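Local coordinates for molybdopterin biosynthesis Mog protein (Mycobacterium tuberculosis, PDB 2G4R) that probably binds molybdopterin and takes part in molybdenum cofactor biosynthesis, at residues T80-V85 with L112-C117; Y90-L95 with C117-R122. All coordinates share one frame; numbering follows the deposited sequence.

Contact 1 of 2, residues T80-V85 with L112-C117; sequences TPEHTV and LSRGVC
P81, in the first turn of helix 80-87, comes nearest to the irregular segment 112-117 at G115, with 5.4 Å between the CA atoms. Its ring fills the angle between the backbone and the side chain of R114: CB lies 3.4 Å from R114 O, while CG rests over one face of the guanidinium, toward its rim. E82 meets the same group at its edge. The salt bridge is carried by R114 NH1 and E82 OE2, 3.0 Å apart, with NH1 on the syn side of OE2 but tilted out of the carboxylate plane; weak bonds from NH1 and NH2 to OE1 add to it. The carboxylate and guanidinium planes are turned 48° apart. Bends at chi2 of E82 (75°) and chi3 of R114 (-64°) bring the charged ends together beside the proline. One turn further along the helix, T84 CG2 receives V116 CG2 in a tight contact of 3.4 Å; V85 CG2 touches V116 more loosely. R114 NE also bonds G73 O. On the side of the helix facing the sheet, T84 packs on I125 of strand 123-128 and L55 of helix 49-60, while V116 bonds through its backbone to N127, joining both segments to that strand.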
# COMPACT_ATOMS: atom_id res chain seq x y z
N THR A 80 15.13 4.01 5.79
CA THR A 80 15.39 2.58 5.64
C THR A 80 16.66 2.15 6.45
O THR A 80 16.63 1.14 7.14
CB THR A 80 15.42 2.13 4.14
OG1 THR A 80 14.15 2.37 3.47
CG2 THR A 80 15.76 0.66 4.02
N PRO A 81 17.77 2.90 6.35
CA PRO A 81 19.04 2.48 7.03
C PRO A 81 18.84 2.41 8.55
O PRO A 81 19.24 1.46 9.19
CB PRO A 81 19.99 3.65 6.69
CG PRO A 81 19.47 4.23 5.50
CD PRO A 81 17.97 4.15 5.62
N GLU A 82 18.15 3.39 9.11
CA GLU A 82 17.83 3.38 10.53
C GLU A 82 17.03 2.19 10.95
O GLU A 82 17.37 1.53 11.93
CB GLU A 82 17.06 4.66 10.94
CG GLU A 82 17.87 5.91 11.03
CD GLU A 82 18.26 6.54 9.69
OE1 GLU A 82 17.74 6.16 8.61
OE2 GLU A 82 19.13 7.44 9.73
N HIS A 83 15.92 1.92 10.27
CA HIS A 83 15.12 0.74 10.57
C HIS A 83 15.85 -0.60 10.41
O HIS A 83 15.55 -1.55 11.15
CB HIS A 83 13.79 0.73 9.82
CG HIS A 83 12.81 1.72 10.34
ND1 HIS A 83 12.00 1.45 11.43
CD2 HIS A 83 12.57 3.00 9.99
CE1 HIS A 83 11.27 2.52 11.70
NE2 HIS A 83 11.57 3.46 10.82
N THR A 84 16.76 -0.67 9.43
CA THR A 84 17.57 -1.87 9.15
C THR A 84 18.59 -2.07 10.28
O THR A 84 18.72 -3.19 10.83
CB THR A 84 18.28 -1.70 7.77
OG1 THR A 84 17.30 -1.42 6.74
CG2 THR A 84 19.10 -2.91 7.36
N VAL A 85 19.34 -1.01 10.59
CA VAL A 85 20.30 -1.06 11.69
C VAL A 85 19.60 -1.51 12.99
O VAL A 85 20.18 -2.28 13.75
CB VAL A 85 21.00 0.29 11.95
CG1 VAL A 85 21.82 0.26 13.34
CG2 VAL A 85 21.92 0.69 10.78
N LEU A 112 25.50 9.08 -1.96
CA LEU A 112 24.48 9.60 -1.06
C LEU A 112 23.58 8.51 -0.52
O LEU A 112 22.75 8.76 0.36
CB LEU A 112 23.62 10.64 -1.79
CG LEU A 112 24.40 11.82 -2.37
CD1 LEU A 112 23.41 12.81 -2.95
CD2 LEU A 112 25.26 12.46 -1.27
N SER A 113 23.68 7.30 -1.07
CA SER A 113 22.87 6.22 -0.52
C SER A 113 23.48 5.78 0.78
O SER A 113 24.69 5.47 0.83
CB SER A 113 22.79 5.00 -1.47
OG SER A 113 22.21 3.88 -0.74
N ARG A 114 22.64 5.74 1.81
CA ARG A 114 23.04 5.38 3.16
C ARG A 114 22.74 3.94 3.53
O ARG A 114 22.74 3.58 4.70
CB ARG A 114 22.35 6.31 4.16
CG ARG A 114 22.66 7.76 3.87
CD ARG A 114 22.07 8.59 4.98
NE ARG A 114 20.61 8.51 5.04
CZ ARG A 114 19.91 7.99 6.04
NH1 ARG A 114 20.51 7.45 7.11
NH2 ARG A 114 18.60 7.99 5.97
N GLY A 115 22.59 3.10 2.52
CA GLY A 115 22.26 1.71 2.72
C GLY A 115 23.30 1.01 3.58
O GLY A 115 24.49 1.34 3.54
N VAL A 116 22.79 0.11 4.38
CA VAL A 116 23.60 -0.84 5.10
C VAL A 116 23.25 -2.27 4.64
O VAL A 116 22.28 -2.51 3.90
CB VAL A 116 23.42 -0.68 6.62
CG1 VAL A 116 23.78 0.70 7.06
CG2 VAL A 116 21.96 -1.01 7.05
N CYS A 117 24.10 -3.19 5.01
CA CYS A 117 23.88 -4.61 4.92
C CYS A 117 24.29 -5.15 6.28
O CYS A 117 25.12 -4.55 6.96
CB CYS A 117 24.77 -5.25 3.88
SG CYS A 117 24.56 -4.67 2.14

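Contact 2 of 2, residues Y90-L95 with C117-R122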
# COMPACT_ATOMS: atom_id res chain seq x y z
N TYR A 90 24.54 -6.94 13.54
CA TYR A 90 25.66 -6.12 13.14
C TYR A 90 25.66 -5.79 11.64
O TYR A 90 24.97 -6.45 10.86
CB TYR A 90 26.97 -6.82 13.49
CG TYR A 90 27.06 -8.22 12.95
CD1 TYR A 90 27.45 -8.45 11.63
CD2 TYR A 90 26.78 -9.31 13.76
CE1 TYR A 90 27.53 -9.72 11.11
CE2 TYR A 90 26.86 -10.60 13.26
CZ TYR A 90 27.25 -10.78 11.94
OH TYR A 90 27.32 -12.03 11.44
N VAL A 91 26.48 -4.81 11.27
CA VAL A 91 26.64 -4.41 9.85
C VAL A 91 27.84 -5.05 9.13
O VAL A 91 28.85 -5.45 9.73
CB VAL A 91 26.74 -2.86 9.67
CG1 VAL A 91 25.45 -2.18 10.15
CG2 VAL A 91 27.93 -2.34 10.37
N ILE A 92 27.74 -5.09 7.81
CA ILE A 92 28.79 -5.65 6.97
C ILE A 92 29.21 -4.43 6.11
O ILE A 92 28.60 -4.15 5.03
CB ILE A 92 28.36 -6.86 6.11
CG1 ILE A 92 27.86 -8.06 6.97
CG2 ILE A 92 29.56 -7.39 5.30
CD1 ILE A 92 27.06 -9.02 6.14
N PRO A 93 30.18 -3.65 6.63
CA PRO A 93 30.53 -2.36 5.95
C PRO A 93 31.07 -2.53 4.53
O PRO A 93 30.73 -1.74 3.63
CB PRO A 93 31.61 -1.75 6.86
CG PRO A 93 32.14 -2.90 7.66
CD PRO A 93 30.99 -3.85 7.84
N GLY A 94 31.88 -3.55 4.31
CA GLY A 94 32.48 -3.71 2.99
C GLY A 94 31.45 -3.97 1.89
O GLY A 94 31.63 -3.54 0.75
N LEU A 95 30.38 -4.67 2.23
CA LEU A 95 29.37 -5.02 1.25
C LEU A 95 28.56 -3.77 0.88
O LEU A 95 28.35 -3.53 -0.32
CB LEU A 95 28.42 -6.07 1.81
CG LEU A 95 27.36 -6.65 0.86
CD1 LEU A 95 27.96 -7.00 -0.48
CD2 LEU A 95 26.70 -7.90 1.51
N CYS A 117 24.10 -3.19 5.01
CA CYS A 117 23.88 -4.61 4.92
C CYS A 117 24.29 -5.15 6.28
O CYS A 117 25.12 -4.55 6.96
CB CYS A 117 24.77 -5.25 3.88
SG CYS A 117 24.56 -4.67 2.14
N GLY A 118 23.78 -6.31 6.65
CA GLY A 118 24.20 -6.97 7.89
C GLY A 118 23.56 -8.30 8.08
O GLY A 118 22.88 -8.83 7.17
N VAL A 119 23.76 -8.84 9.28
CA VAL A 119 23.13 -10.06 9.72
C VAL A 119 22.26 -9.78 10.95
O VAL A 119 22.60 -8.95 11.85
CB VAL A 119 24.18 -11.20 10.01
CG1 VAL A 119 23.51 -12.43 10.54
CG2 VAL A 119 25.02 -11.53 8.78
N ALA A 120 21.08 -10.41 10.93
CA ALA A 120 20.13 -10.44 12.06
C ALA A 120 19.72 -11.90 12.27
O ALA A 120 19.07 -12.49 11.41
CB ALA A 120 18.91 -9.60 11.73
N GLY A 121 20.08 -12.46 13.42
CA GLY A 121 19.90 -13.89 13.63
C GLY A 121 20.72 -14.64 12.61
O GLY A 121 21.94 -14.56 12.64
N ARG A 122 20.07 -15.39 11.73
CA ARG A 122 20.80 -16.05 10.63
C ARG A 122 20.31 -15.54 9.26
O ARG A 122 20.48 -16.21 8.24
CB ARG A 122 20.63 -17.56 10.71
CG ARG A 122 21.11 -18.24 12.01
CD ARG A 122 21.30 -19.78 11.82
NE ARG A 122 21.37 -20.15 10.40
CZ ARG A 122 21.88 -21.28 9.91
NH1 ARG A 122 22.36 -22.24 10.71
NH2 ARG A 122 21.89 -21.45 8.58
O HOH W 1 26.84 -1.95 6.06
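The Y90 ring lies alongside the V119 side chain, both pointing the same way, and V119 CB approaches the ring obliquely, 3.7 Å from Y90 CZ. V119 CB and CG2 lie beside the phenol end, with CB 3.5 Å from Y90 OH. A chi1 of 53° places Y90 CG between its backbone N and carbonyl carbon and lets the ring extend alongside the valine. The backbones pair antiparallel. Y90 and V119 form a hydrogen-bonded pair, with Y90 N to V119 O at 3.3 Å and V119 N to Y90 O at 3.1 Å. Next comes the non-hydrogen-bonded pair V91 and G118, whose CA atoms approach to 4.0 Å; G118 CA makes a CA-H...O contact with Y90 O at 3.1 Å. I92 N then reaches C117 O at 2.8 Å, coming from above the carbonyl plane, and a water accepts from C117 N and donates weakly to I92 O. I92 is the N-cap residue of helix 93-102, whose L95 sets CG 3.7 Å from C117 SG. I92 CD1 lies over G118 and near V119 CG2. In this short antiparallel pairing, strand 90-91 borders, within this chain, the mixed sheet of the probable molybdopterin-binding domain and leads into a helix.

Overall arrangement
Running from the N terminus, the chain passes through helix 80-87, strand 90-91 and helix 93-102 before the loop that leads into strand 117-120. Contact 1 closes the longer excursion, bringing that loop back against helix 80-87. Contact 2 closes the shorter one, setting strand 117-120 beside strand 90-91. Their segments alternate along the chain, so the two closures cross; C117 belongs to both, ending the loop segment of contact 1 and beginning the strand segment of contact 2. With centres 11 Å apart, the contacts link helix 80-87, the start of helix 93-102 and the antiparallel margin of the mixed sheet, next to strand 123-128.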